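Local coordinates for protein putative short-chain dehydrogenase/reductase (Burkholderia xenovorans, PDB 5JY1) that binds NAD in a Rossmann fold and is probably an oxidoreductase of the short-chain dehydrogenase/reductase family, perhaps a 3-oxoacyl-[acyl-carrier-protein] reductase, at residues A[217-222]-A[255-260]; A[103-108]-A[159-164]; A[137-142]-A[183-188]; A[143-148]-A[239-244]. All blocks are in the same frame, centred on the assembly; numbering follows the deposited sequence.

Interaction 1: A[217-222]-A[255-260]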
# COMPACT_ATOMS: atom_id res chain seq x y z
N ALA A 217 10.23 -10.62 -20.37
CA ALA A 217 8.84 -11.04 -20.54
C ALA A 217 8.05 -11.03 -19.24
O ALA A 217 6.82 -11.09 -19.28
CB ALA A 217 8.79 -12.43 -21.17
N ALA A 218 8.72 -10.93 -18.09
CA ALA A 218 8.03 -10.98 -16.81
C ALA A 218 7.21 -9.73 -16.51
O ALA A 218 6.47 -9.74 -15.52
CB ALA A 218 9.04 -11.21 -15.69
N ARG A 219 7.31 -8.67 -17.30
CA ARG A 219 6.72 -7.40 -16.90
C ARG A 219 5.87 -6.81 -18.02
O ARG A 219 6.04 -7.16 -19.19
CB ARG A 219 7.81 -6.40 -16.49
CG ARG A 219 8.75 -6.01 -17.61
CD ARG A 219 10.07 -5.55 -17.03
NE ARG A 219 10.83 -6.69 -16.52
CZ ARG A 219 11.53 -6.69 -15.39
NH1 ARG A 219 11.55 -5.60 -14.62
NH2 ARG A 219 12.20 -7.77 -15.01
N PRO A 220 4.96 -5.88 -17.68
CA PRO A 220 4.03 -5.33 -18.69
C PRO A 220 4.70 -4.69 -19.89
O PRO A 220 4.15 -4.80 -21.00
CB PRO A 220 3.23 -4.30 -17.89
CG PRO A 220 3.16 -4.92 -16.51
CD PRO A 220 4.51 -5.55 -16.30
N LEU A 221 5.82 -4.00 -19.72
CA LEU A 221 6.45 -3.37 -20.88
C LEU A 221 7.34 -4.32 -21.66
O LEU A 221 7.82 -3.93 -22.73
CB LEU A 221 7.24 -2.13 -20.43
CG LEU A 221 6.31 -0.93 -20.16
CD1 LEU A 221 7.02 0.18 -19.40
CD2 LEU A 221 5.75 -0.39 -21.49
N GLY A 222 7.54 -5.54 -21.18
CA GLY A 222 8.14 -6.57 -22.01
C GLY A 222 9.59 -6.34 -22.38
O GLY A 222 10.07 -6.95 -23.34
N GLY A 255 9.41 -1.22 -15.57
CA GLY A 255 8.64 -1.77 -16.67
C GLY A 255 7.29 -2.30 -16.25
O GLY A 255 6.65 -3.03 -17.03
N GLY A 256 6.85 -1.99 -15.04
CA GLY A 256 5.59 -2.50 -14.53
C GLY A 256 5.69 -3.77 -13.72
O GLY A 256 4.64 -4.31 -13.33
N LEU A 257 6.90 -4.26 -13.43
CA LEU A 257 7.06 -5.55 -12.75
C LEU A 257 6.28 -5.63 -11.44
O LEU A 257 5.80 -6.71 -11.07
CB LEU A 257 8.55 -5.83 -12.50
CG LEU A 257 8.88 -7.20 -11.87
CD1 LEU A 257 8.59 -8.32 -12.84
CD2 LEU A 257 10.32 -7.28 -11.40
N HIS A 258 6.13 -4.50 -10.73
CA HIS A 258 5.40 -4.51 -9.46
C HIS A 258 3.97 -5.03 -9.60
O HIS A 258 3.40 -5.52 -8.62
CB HIS A 258 5.39 -3.09 -8.88
CG HIS A 258 4.65 -2.11 -9.72
ND1 HIS A 258 3.33 -1.78 -9.48
CD2 HIS A 258 5.02 -1.41 -10.83
CE1 HIS A 258 2.92 -0.93 -10.41
NE2 HIS A 258 3.93 -0.69 -11.24
N LEU A 259 3.38 -4.95 -10.80
CA LEU A 259 2.01 -5.45 -10.96
C LEU A 259 1.94 -6.97 -10.87
O LEU A 259 1.28 -7.48 -9.95
CB LEU A 259 1.39 -4.89 -12.25
CG LEU A 259 1.06 -3.40 -12.27
CD1 LEU A 259 0.64 -2.97 -13.69
CD2 LEU A 259 -0.02 -3.05 -11.26
N PRO A 260 2.59 -7.75 -11.76
CA PRO A 260 2.51 -9.21 -11.61
C PRO A 260 3.39 -9.75 -10.49
O PRO A 260 3.20 -10.91 -10.10
CB PRO A 260 2.98 -9.74 -12.97
CG PRO A 260 3.93 -8.68 -13.45
CD PRO A 260 3.35 -7.37 -12.97
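Two type I beta turns meet here, Arg219 to Gly222 and Gly256 to Leu259. The first follows helix 211-217, and the second follows the last strand of the Rossmann fold, 250-253. One backbone hydrogen bond joins them: Leu221 N donates to Gly255 O at 3.0 Å, fairly straight and in the carbonyl plane. The Pro220 ring lies against the next peptide, its CD 3.2 Å from Gly256 O. Gly255 and Gly256 both have positive phi. Neither has a side chain, which leaves room for Arg219 CD and Pro220 CG against their backbone. Arg219 has CG in the crowded position between backbone N and carbonyl carbon (chi1 64°) and bends again at chi3. Its guanidinium crosses Leu257 obliquely, with Leu257 CD1 4.2 Å above the plane over the centre. Arg219 NH1 lies 3.7 Å from Leu257 CB. The nitrogens bond to nearby backbone, NH2 to Ser215 O and NH1 to Asp254 O. Ala218 O rests 3.4 Å from Pro260 CG. The arginine side chain is about 7 Å from the bound NAD. Its buried charge is thus met by carbonyl oxygens just before each segment, and the guanidinium links the two loops close to the cofactor.

Interaction 2: A[103-108]-A[159-164]. With NAD (nicotinamide-adenine-dinucleotide), chain E; EDO (1,2-ethanediol), chain G; ACT (acetate ion), chain H.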
# COMPACT_ATOMS: atom_id res chain seq x y z
N THR A 103 25.29 -9.77 -0.43
CA THR A 103 25.59 -10.91 0.43
C THR A 103 25.18 -12.20 -0.27
O THR A 103 24.42 -12.16 -1.25
CB THR A 103 24.86 -10.80 1.78
OG1 THR A 103 23.44 -10.73 1.56
CG2 THR A 103 25.32 -9.57 2.55
N PRO A 104 25.67 -13.36 0.18
CA PRO A 104 25.30 -14.61 -0.49
C PRO A 104 23.79 -14.84 -0.50
O PRO A 104 23.08 -14.57 0.47
CB PRO A 104 26.02 -15.67 0.35
CG PRO A 104 27.20 -14.97 0.88
CD PRO A 104 26.74 -13.57 1.17
N ASN A 105 23.31 -15.36 -1.64
CA ASN A 105 21.89 -15.70 -1.82
C ASN A 105 21.65 -17.05 -1.16
O ASN A 105 21.86 -18.10 -1.76
CB ASN A 105 21.54 -15.75 -3.30
CG ASN A 105 21.81 -14.45 -4.00
OD1 ASN A 105 21.52 -13.37 -3.46
ND2 ASN A 105 22.36 -14.52 -5.21
N VAL A 106 21.20 -17.01 0.10
CA VAL A 106 20.99 -18.21 0.90
C VAL A 106 19.65 -18.07 1.62
O VAL A 106 19.13 -16.97 1.80
CB VAL A 106 22.12 -18.47 1.92
CG1 VAL A 106 23.44 -18.77 1.20
CG2 VAL A 106 22.29 -17.29 2.87
N LEU A 107 19.11 -19.21 2.04
CA LEU A 107 17.84 -19.21 2.77
C LEU A 107 17.95 -18.38 4.04
O LEU A 107 19.03 -18.22 4.62
CB LEU A 107 17.43 -20.64 3.11
CG LEU A 107 17.20 -21.56 1.91
CD1 LEU A 107 17.11 -23.00 2.37
CD2 LEU A 107 15.93 -21.17 1.17
N LEU A 108 16.80 -17.86 4.48
CA LEU A 108 16.78 -16.91 5.59
C LEU A 108 17.43 -17.49 6.84
O LEU A 108 18.19 -16.81 7.53
CB LEU A 108 15.34 -16.48 5.88
CG LEU A 108 15.10 -15.53 7.06
CD1 LEU A 108 15.83 -14.21 6.86
CD2 LEU A 108 13.60 -15.31 7.24
N TRP A 159 12.84 -14.51 -1.99
CA TRP A 159 13.67 -15.57 -1.44
C TRP A 159 15.15 -15.23 -1.55
O TRP A 159 15.59 -14.60 -2.51
CB TRP A 159 13.43 -16.89 -2.17
CG TRP A 159 12.11 -17.56 -1.95
CD1 TRP A 159 10.89 -17.17 -2.44
CD2 TRP A 159 11.88 -18.79 -1.24
NE1 TRP A 159 9.92 -18.07 -2.05
CE2 TRP A 159 10.50 -19.07 -1.32
CE3 TRP A 159 12.71 -19.67 -0.54
CZ2 TRP A 159 9.93 -20.20 -0.71
CZ3 TRP A 159 12.14 -20.79 0.06
CH2 TRP A 159 10.76 -21.05 -0.04
N LEU A 160 15.91 -15.66 -0.54
CA LEU A 160 17.37 -15.63 -0.49
C LEU A 160 17.93 -14.24 -0.24
O LEU A 160 19.15 -14.08 -0.18
CB LEU A 160 18.03 -16.20 -1.76
CG LEU A 160 17.54 -17.55 -2.28
CD1 LEU A 160 18.32 -17.99 -3.52
CD2 LEU A 160 17.63 -18.62 -1.19
N HIS A 161 17.07 -13.23 -0.06
CA HIS A 161 17.47 -11.84 0.11
C HIS A 161 16.99 -11.25 1.43
O HIS A 161 16.80 -10.04 1.54
CB HIS A 161 16.96 -10.98 -1.05
CG HIS A 161 17.54 -11.35 -2.38
ND1 HIS A 161 17.05 -10.83 -3.56
CD2 HIS A 161 18.56 -12.17 -2.72
CE1 HIS A 161 17.75 -11.32 -4.57
NE2 HIS A 161 18.67 -12.14 -4.09
N GLY A 162 16.78 -12.10 2.45
CA GLY A 162 16.13 -11.64 3.67
C GLY A 162 16.78 -10.43 4.32
O GLY A 162 16.10 -9.52 4.79
N ASP A 163 18.12 -10.40 4.35
CA ASP A 163 18.82 -9.26 4.95
C ASP A 163 18.63 -8.00 4.11
O ASP A 163 18.37 -6.92 4.64
CB ASP A 163 20.31 -9.59 5.14
CG ASP A 163 20.99 -10.10 3.86
OD1 ASP A 163 20.32 -10.66 2.97
OD2 ASP A 163 22.22 -9.93 3.74
N TYR A 164 18.79 -8.13 2.79
CA TYR A 164 18.55 -7.03 1.88
C TYR A 164 17.13 -6.48 2.01
O TYR A 164 16.92 -5.27 2.12
CB TYR A 164 18.83 -7.54 0.46
CG TYR A 164 18.58 -6.59 -0.67
CD1 TYR A 164 19.54 -5.67 -1.04
CD2 TYR A 164 17.42 -6.67 -1.42
CE1 TYR A 164 19.33 -4.81 -2.10
CE2 TYR A 164 17.20 -5.83 -2.49
CZ TYR A 164 18.16 -4.90 -2.82
OH TYR A 164 17.96 -4.05 -3.88
PA NAD E . 25.79 -2.36 -8.80
O1A NAD E . 26.26 -3.58 -8.05
O2A NAD E . 25.81 -2.53 -10.31
O5B NAD E . 26.69 -1.02 -8.37
C5B NAD E . 26.95 -0.86 -7.02
C4B NAD E . 27.96 0.35 -6.87
O4B NAD E . 28.12 0.59 -5.61
C3B NAD E . 29.36 -0.10 -7.41
O3B NAD E . 29.89 0.89 -8.25
C2B NAD E . 30.18 -0.27 -6.15
O2B NAD E . 31.65 -0.15 -6.44
C1B NAD E . 29.71 0.70 -5.39
N9A NAD E . 30.01 0.47 -3.99
C8A NAD E . 29.99 -0.71 -3.37
N7A NAD E . 30.33 -0.52 -2.11
C5A NAD E . 30.55 0.79 -1.95
C6A NAD E . 30.94 1.52 -0.82
N6A NAD E . 31.23 1.20 0.57
N1A NAD E . 31.11 2.82 -0.91
C2A NAD E . 30.90 3.46 -2.11
N3A NAD E . 30.53 2.76 -3.21
C4A NAD E . 30.36 1.40 -3.11
O3 NAD E . 24.26 -2.02 -8.28
PN NAD E . 22.93 -1.72 -9.16
O1N NAD E . 22.39 -3.03 -9.72
O2N NAD E . 23.16 -0.72 -10.31
O5D NAD E . 21.80 -1.13 -8.09
C5D NAD E . 21.93 0.20 -7.61
C4D NAD E . 20.81 0.51 -6.57
O4D NAD E . 19.62 0.11 -7.03
C3D NAD E . 21.07 -0.33 -5.31
O3D NAD E . 20.71 0.35 -4.20
C2D NAD E . 20.15 -1.56 -5.51
O2D NAD E . 19.92 -2.17 -4.17
C1D NAD E . 19.06 -1.04 -6.05
N1N NAD E . 18.31 -2.00 -6.85
C2N NAD E . 18.73 -2.35 -8.09
C3N NAD E . 18.01 -3.27 -8.86
C7N NAD E . 18.47 -3.67 -10.24
O7N NAD E . 17.74 -4.33 -10.97
N7N NAD E . 19.74 -3.29 -10.70
C4N NAD E . 16.87 -3.83 -8.34
C5N NAD E . 16.45 -3.48 -7.10
C6N NAD E . 17.18 -2.55 -6.35
C1 EDO G . 22.29 -9.04 -1.67
O1 EDO G . 22.32 -8.56 -0.31
C2 EDO G . 20.88 -8.91 -2.23
O2 EDO G . 20.93 -8.84 -3.66
C ACT H . 19.92 -5.43 -6.45
O ACT H . 19.11 -6.35 -6.64
OXT ACT H . 19.74 -4.76 -5.41
CH3 ACT H . 21.05 -5.15 -7.40
O HOH W 1 17.07 -15.01 2.77
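Leu160 lies along the backbone of 105-107, with CD1 3.9 Å from Asn105 CB and CD2 3.6 Å from Leu107 N. It belongs to the loop that leads into helix 162-182 of the Rossmann fold, the helix that carries Tyr164 and Lys168 of the NAD site. The other segment is the loop after strand 94-97. Backbone atoms also meet: Leu160 CA is 3.2 Å from Val106 O in a CA-H...O contact. Leu107 CD2 touches the edge of the Trp159 ring, in its plane. Glu181 of the fourth subunit bonds to the backbone N of both Leu108 and Leu160, so the subunit interface covers this end.

His161 is the N-cap residue. Its ring is held by Asp153 through ND1, and Asn105 OD1 lies at its edge, with the amide and ring planes 50° apart. A water bridges the segments: it accepts from Gly162 N and lies 3.0 Å from Val106 O, within donating distance.

Thr103 and Asp163 meet tip to tip. Both have their gamma atom, OG1 or CG, in the crowded position between backbone N and carbonyl carbon. Asp163 OD2 also bonds to Thr119, and OD1 makes a salt bridge with Lys111. These partners probably keep the carboxylate ionised.

The next residue, Tyr164, has its OH 2.7 Å from NAD O2D and 2.5 Å from OXT of an acetate, probably from the crystallisation liquor. It is consistent with the family's Tyr-x-x-x-Lys motif, with Lys168 four residues on. Thr103 OG1 donates a 2.6 Å hydrogen bond to the syn lone pair of Asp163 OD2.

Interaction 3: A[137-142]-A[183-188]. With EDO (1,2-ethanediol), chain I.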
# COMPACT_ATOMS: atom_id res chain seq x y z
N PRO A 137 23.97 21.61 4.31
CA PRO A 137 23.90 22.63 3.25
C PRO A 137 22.51 22.79 2.65
O PRO A 137 22.17 23.90 2.21
CB PRO A 137 24.91 22.13 2.21
CG PRO A 137 24.99 20.65 2.45
CD PRO A 137 24.89 20.51 3.93
N MET A 138 21.69 21.72 2.61
CA MET A 138 20.35 21.84 2.06
C MET A 138 19.46 22.72 2.93
O MET A 138 18.73 23.58 2.43
CB MET A 138 19.71 20.46 1.90
CG MET A 138 20.32 19.59 0.83
SD MET A 138 19.55 17.97 0.83
CE MET A 138 20.42 17.15 -0.50
N ARG A 139 19.51 22.52 4.26
CA ARG A 139 18.75 23.37 5.16
C ARG A 139 19.14 24.84 4.99
O ARG A 139 18.28 25.72 4.93
CB ARG A 139 18.97 22.94 6.61
CG ARG A 139 18.37 23.91 7.63
CD ARG A 139 18.61 23.45 9.07
NE ARG A 139 20.04 23.29 9.34
CZ ARG A 139 20.55 22.66 10.39
NH1 ARG A 139 19.75 22.14 11.32
NH2 ARG A 139 21.87 22.55 10.53
N GLU A 140 20.45 25.11 4.93
CA GLU A 140 20.90 26.50 4.85
C GLU A 140 20.36 27.19 3.60
O GLU A 140 20.01 28.37 3.64
CB GLU A 140 22.42 26.55 4.85
CG GLU A 140 22.94 27.97 4.74
CD GLU A 140 24.44 28.04 4.68
OE1 GLU A 140 24.95 29.03 4.10
OE2 GLU A 140 25.09 27.11 5.21
N ARG A 141 20.27 26.46 2.50
CA ARG A 141 19.84 27.02 1.22
C ARG A 141 18.35 26.89 1.00
O ARG A 141 17.84 27.40 -0.01
CB ARG A 141 20.61 26.35 0.09
CG ARG A 141 22.08 26.74 0.08
CD ARG A 141 22.94 25.77 -0.69
NE ARG A 141 24.33 26.20 -0.68
CZ ARG A 141 25.16 26.03 0.35
NH1 ARG A 141 24.74 25.44 1.46
NH2 ARG A 141 26.41 26.46 0.27
N ARG A 142 17.64 26.23 1.92
CA ARG A 142 16.20 25.99 1.82
C ARG A 142 15.84 25.35 0.48
O ARG A 142 14.87 25.75 -0.18
CB ARG A 142 15.42 27.29 2.04
CG ARG A 142 15.71 27.98 3.37
CD ARG A 142 15.25 27.13 4.55
NE ARG A 142 15.01 27.90 5.77
CZ ARG A 142 15.78 27.86 6.86
NH1 ARG A 142 16.86 27.09 6.90
NH2 ARG A 142 15.46 28.58 7.93
N GLY A 183 10.39 18.77 4.97
CA GLY A 183 9.66 19.58 4.01
C GLY A 183 9.58 21.04 4.40
O GLY A 183 9.48 21.90 3.53
N ARG A 184 9.68 21.35 5.70
CA ARG A 184 9.62 22.74 6.13
C ARG A 184 10.78 23.55 5.57
O ARG A 184 10.70 24.78 5.53
CB ARG A 184 9.61 22.82 7.67
CG ARG A 184 10.93 22.48 8.37
CD ARG A 184 10.70 22.54 9.88
NE ARG A 184 11.91 22.47 10.72
CZ ARG A 184 12.55 21.34 11.02
NH1 ARG A 184 12.13 20.18 10.54
NH2 ARG A 184 13.62 21.37 11.81
N PHE A 185 11.86 22.88 5.14
CA PHE A 185 13.00 23.55 4.52
C PHE A 185 13.01 23.39 3.00
O PHE A 185 14.05 23.64 2.39
CB PHE A 185 14.31 23.00 5.07
CG PHE A 185 14.49 23.19 6.56
CD1 PHE A 185 14.42 24.45 7.13
CD2 PHE A 185 14.77 22.10 7.37
CE1 PHE A 185 14.62 24.63 8.51
CE2 PHE A 185 14.97 22.27 8.75
CZ PHE A 185 14.89 23.54 9.31
N ASN A 186 11.90 22.95 2.39
CA ASN A 186 11.85 22.67 0.96
C ASN A 186 12.88 21.60 0.57
O ASN A 186 13.50 21.66 -0.49
CB ASN A 186 12.05 23.94 0.12
CG ASN A 186 11.78 23.72 -1.35
OD1 ASN A 186 10.96 22.87 -1.72
ND2 ASN A 186 12.49 24.45 -2.21
N ILE A 187 13.06 20.62 1.45
CA ILE A 187 13.82 19.41 1.16
C ILE A 187 12.83 18.27 0.97
O ILE A 187 12.12 17.89 1.91
CB ILE A 187 14.82 19.07 2.29
CG1 ILE A 187 15.80 20.23 2.53
CG2 ILE A 187 15.55 17.79 1.94
CD1 ILE A 187 16.66 20.04 3.81
N THR A 188 12.79 17.70 -0.23
CA THR A 188 11.93 16.54 -0.46
C THR A 188 12.75 15.26 -0.42
O THR A 188 13.97 15.26 -0.66
CB THR A 188 11.21 16.63 -1.80
OG1 THR A 188 12.17 16.58 -2.86
CG2 THR A 188 10.40 17.93 -1.89
C1 EDO I . 21.95 21.00 13.41
O1 EDO I . 23.11 21.56 12.77
C2 EDO I . 21.98 19.50 13.20
O2 EDO I . 22.35 19.25 11.84
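Arg139 has CG anti to its backbone N (chi1 172°) and runs straight to a bend at chi3. Phe185 has CG anti to its carbonyl carbon (chi1 -61°). These torsions bring the two side chains alongside each other, pointing the same way. The contact lies where helix 113-141 ends in a Schellman motif and helix 162-182 gives way to strand 187-194, at the rim of the Rossmann fold and away from the NAD site.

Arg139 CG sits over the centre of the Phe185 ring, 3.7 Å from the centroid and almost on the ring normal, a CH-pi contact. Its guanidinium stands nearly perpendicular to the ring and reaches past it to an ethanediol. Arg184 CG covers the opposite face of the ring, so aliphatic arginine carbons sandwich the phenyl group.

Arg142 closes the helix with positive phi and bends at chi2. Its guanidinium crosses the ring obliquely, the planes 46° apart, with Phe185 CD1 3.4 Å above the guanidinium plane. Arg142 NH1 turns back to Arg139 O at 2.8 Å, approaching from above the carbonyl plane. Arg139 O also accepts from Arg142 N, so two donors grip this carbonyl oxygen of the last helical turn. NE of Arg142 goes to Glu273 O of the fourth subunit, which also packs on Phe185.

Deeper in, Met138 crosses Ile187 at about a right angle, with CB 3.6 Å from Ile187 CD1. Asn186 continues the chain toward the strand. Asn186 ND2 makes one weak hydrogen bond, 3.4 Å long, to Arg142 O.

Interaction 4: A[143-148]-A[239-244]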
# COMPACT_ATOMS: atom_id res chain seq x y z
N TRP A 143 16.62 24.35 0.07
CA TRP A 143 16.36 23.62 -1.17
C TRP A 143 17.11 22.30 -1.11
O TRP A 143 18.33 22.30 -0.94
CB TRP A 143 16.79 24.44 -2.41
CG TRP A 143 16.09 24.04 -3.72
CD1 TRP A 143 15.07 24.70 -4.33
CD2 TRP A 143 16.41 22.92 -4.58
NE1 TRP A 143 14.71 24.05 -5.50
CE2 TRP A 143 15.52 22.97 -5.68
CE3 TRP A 143 17.35 21.89 -4.52
CZ2 TRP A 143 15.55 22.02 -6.70
CZ3 TRP A 143 17.39 20.95 -5.53
CH2 TRP A 143 16.49 21.02 -6.62
N GLY A 144 16.40 21.19 -1.29
CA GLY A 144 17.07 19.90 -1.31
C GLY A 144 16.22 18.85 -1.98
O GLY A 144 14.99 18.90 -1.95
N ARG A 145 16.90 17.88 -2.59
CA ARG A 145 16.27 16.70 -3.18
C ARG A 145 17.07 15.48 -2.76
O ARG A 145 18.27 15.40 -3.06
CB ARG A 145 16.21 16.79 -4.71
CG ARG A 145 15.45 17.98 -5.24
CD ARG A 145 13.94 17.73 -5.14
NE ARG A 145 13.15 18.78 -5.77
CZ ARG A 145 12.77 19.91 -5.19
NH1 ARG A 145 13.11 20.19 -3.94
NH2 ARG A 145 12.04 20.78 -5.89
N ILE A 146 16.43 14.55 -2.06
CA ILE A 146 17.07 13.30 -1.66
C ILE A 146 16.33 12.17 -2.36
O ILE A 146 15.10 12.08 -2.27
CB ILE A 146 17.07 13.12 -0.13
CG1 ILE A 146 17.89 14.26 0.50
CG2 ILE A 146 17.65 11.75 0.26
CD1 ILE A 146 17.86 14.29 2.04
N VAL A 147 17.08 11.32 -3.06
CA VAL A 147 16.53 10.18 -3.79
C VAL A 147 17.15 8.92 -3.20
O VAL A 147 18.36 8.68 -3.36
CB VAL A 147 16.84 10.26 -5.30
CG1 VAL A 147 16.11 9.14 -6.06
CG2 VAL A 147 16.50 11.63 -5.88
N ASN A 148 16.34 8.11 -2.52
CA ASN A 148 16.81 6.84 -1.99
C ASN A 148 16.35 5.70 -2.89
O ASN A 148 15.42 5.85 -3.68
CB ASN A 148 16.28 6.63 -0.56
CG ASN A 148 16.86 7.63 0.41
OD1 ASN A 148 17.99 8.09 0.23
ND2 ASN A 148 16.09 7.99 1.44
N ALA A 239 14.88 14.83 -8.68
CA ALA A 239 15.98 15.73 -8.32
C ALA A 239 15.75 17.16 -8.79
O ALA A 239 16.64 18.01 -8.60
CB ALA A 239 17.30 15.20 -8.91
N SER A 240 14.60 17.46 -9.39
CA SER A 240 14.36 18.70 -10.11
C SER A 240 13.15 19.43 -9.54
O SER A 240 12.49 18.97 -8.60
CB SER A 240 14.16 18.43 -11.59
OG SER A 240 12.90 17.79 -11.82
N GLU A 241 12.85 20.60 -10.13
CA GLU A 241 11.65 21.32 -9.75
C GLU A 241 10.38 20.61 -10.20
O GLU A 241 9.29 20.95 -9.71
CB GLU A 241 11.66 22.75 -10.30
CG GLU A 241 12.69 23.67 -9.69
CD GLU A 241 12.35 24.16 -8.27
OE1 GLU A 241 11.27 23.85 -7.73
OE2 GLU A 241 13.18 24.90 -7.71
N MET A 242 10.49 19.64 -11.12
CA MET A 242 9.28 18.96 -11.58
C MET A 242 8.57 18.24 -10.44
O MET A 242 7.35 18.07 -10.48
CB MET A 242 9.62 17.95 -12.68
CG MET A 242 10.24 18.57 -13.92
SD MET A 242 10.51 17.30 -15.18
CE MET A 242 8.82 16.97 -15.73
N SER A 243 9.32 17.78 -9.44
CA SER A 243 8.77 17.05 -8.31
C SER A 243 8.67 17.91 -7.05
O SER A 243 8.62 17.37 -5.94
CB SER A 243 9.62 15.81 -8.02
OG SER A 243 10.94 16.21 -7.68
N ARG A 244 8.63 19.25 -7.22
CA ARG A 244 8.65 20.17 -6.09
C ARG A 244 7.46 20.00 -5.15
O ARG A 244 7.51 20.48 -4.01
CB ARG A 244 8.69 21.62 -6.59
CG ARG A 244 7.39 22.04 -7.28
CD ARG A 244 7.56 23.20 -8.22
NE ARG A 244 8.18 24.37 -7.60
CZ ARG A 244 7.50 25.40 -7.09
NH1 ARG A 244 6.17 25.40 -7.11
NH2 ARG A 244 8.15 26.42 -6.56
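Arg145 on strand 144-149 spends its donors on backbone oxygens. Arg145 NE and Arg145 NH2 grip Ser240 O side-on, at 2.9 Å and 3.3 Å respectively. Both meet the carbonyl from above its plane, while the oxygen lies in the guanidinium plane. Arg145 NH1 turns back to Gly144 O at 3.0 Å. The bend at chi2 (-78°) lets the chain pass Ala239 and lays one guanidinium face on Trp143, with CZ2 3.7 Å above its centre.

Trp143 NE1 donates to Glu241 OE2 at 2.8 Å. The acceptor is in the ring plane, but the donor stands above the carboxylate plane. Glu241 OE1 takes NE of Arg244 in a salt bridge of 3.1 Å and has a long one, 3.7 Å, to Arg145 NH2. The carboxylate has three partners, which would favour its charged form. NH1 of Arg244 pairs with Asp230 of the second subunit. Ala239 O is buried, with no partner in the model. Ser240 OG accepts from Met242 N at 3.1 Å, and both Ser240 OG and Ser243 OG bond to Phe237 O.

The Met242 bond makes an ST turn just after helix 227-239, joined by Arg145 and Trp143 to strand 144-149 of the parallel Rossmann sheet.

In the fold
From the N terminus, the loop after strand 94-97 comes first. Interaction 2 closes it onto the start of helix 162-182. The end of helix 113-141 lies within that span, and interaction 3 brings it to the start of strand 187-194, so interactions 2 and 3 cross. Segment 143-148 follows and waits for 239-244, so interaction 4 crosses both. Interaction 1 opens after 2 and 3 close and crosses interaction 4. Interactions 3 and 4 touch through neighbouring strands: Thr188 N is 3.0 Å from Gly144 O, probably a hydrogen bond. They tie helix 113-141 and the loop after helix 227-239 to the starts of these strands. Interactions 1 and 2, with centres about 23 Å apart, join loops nearer the cofactor.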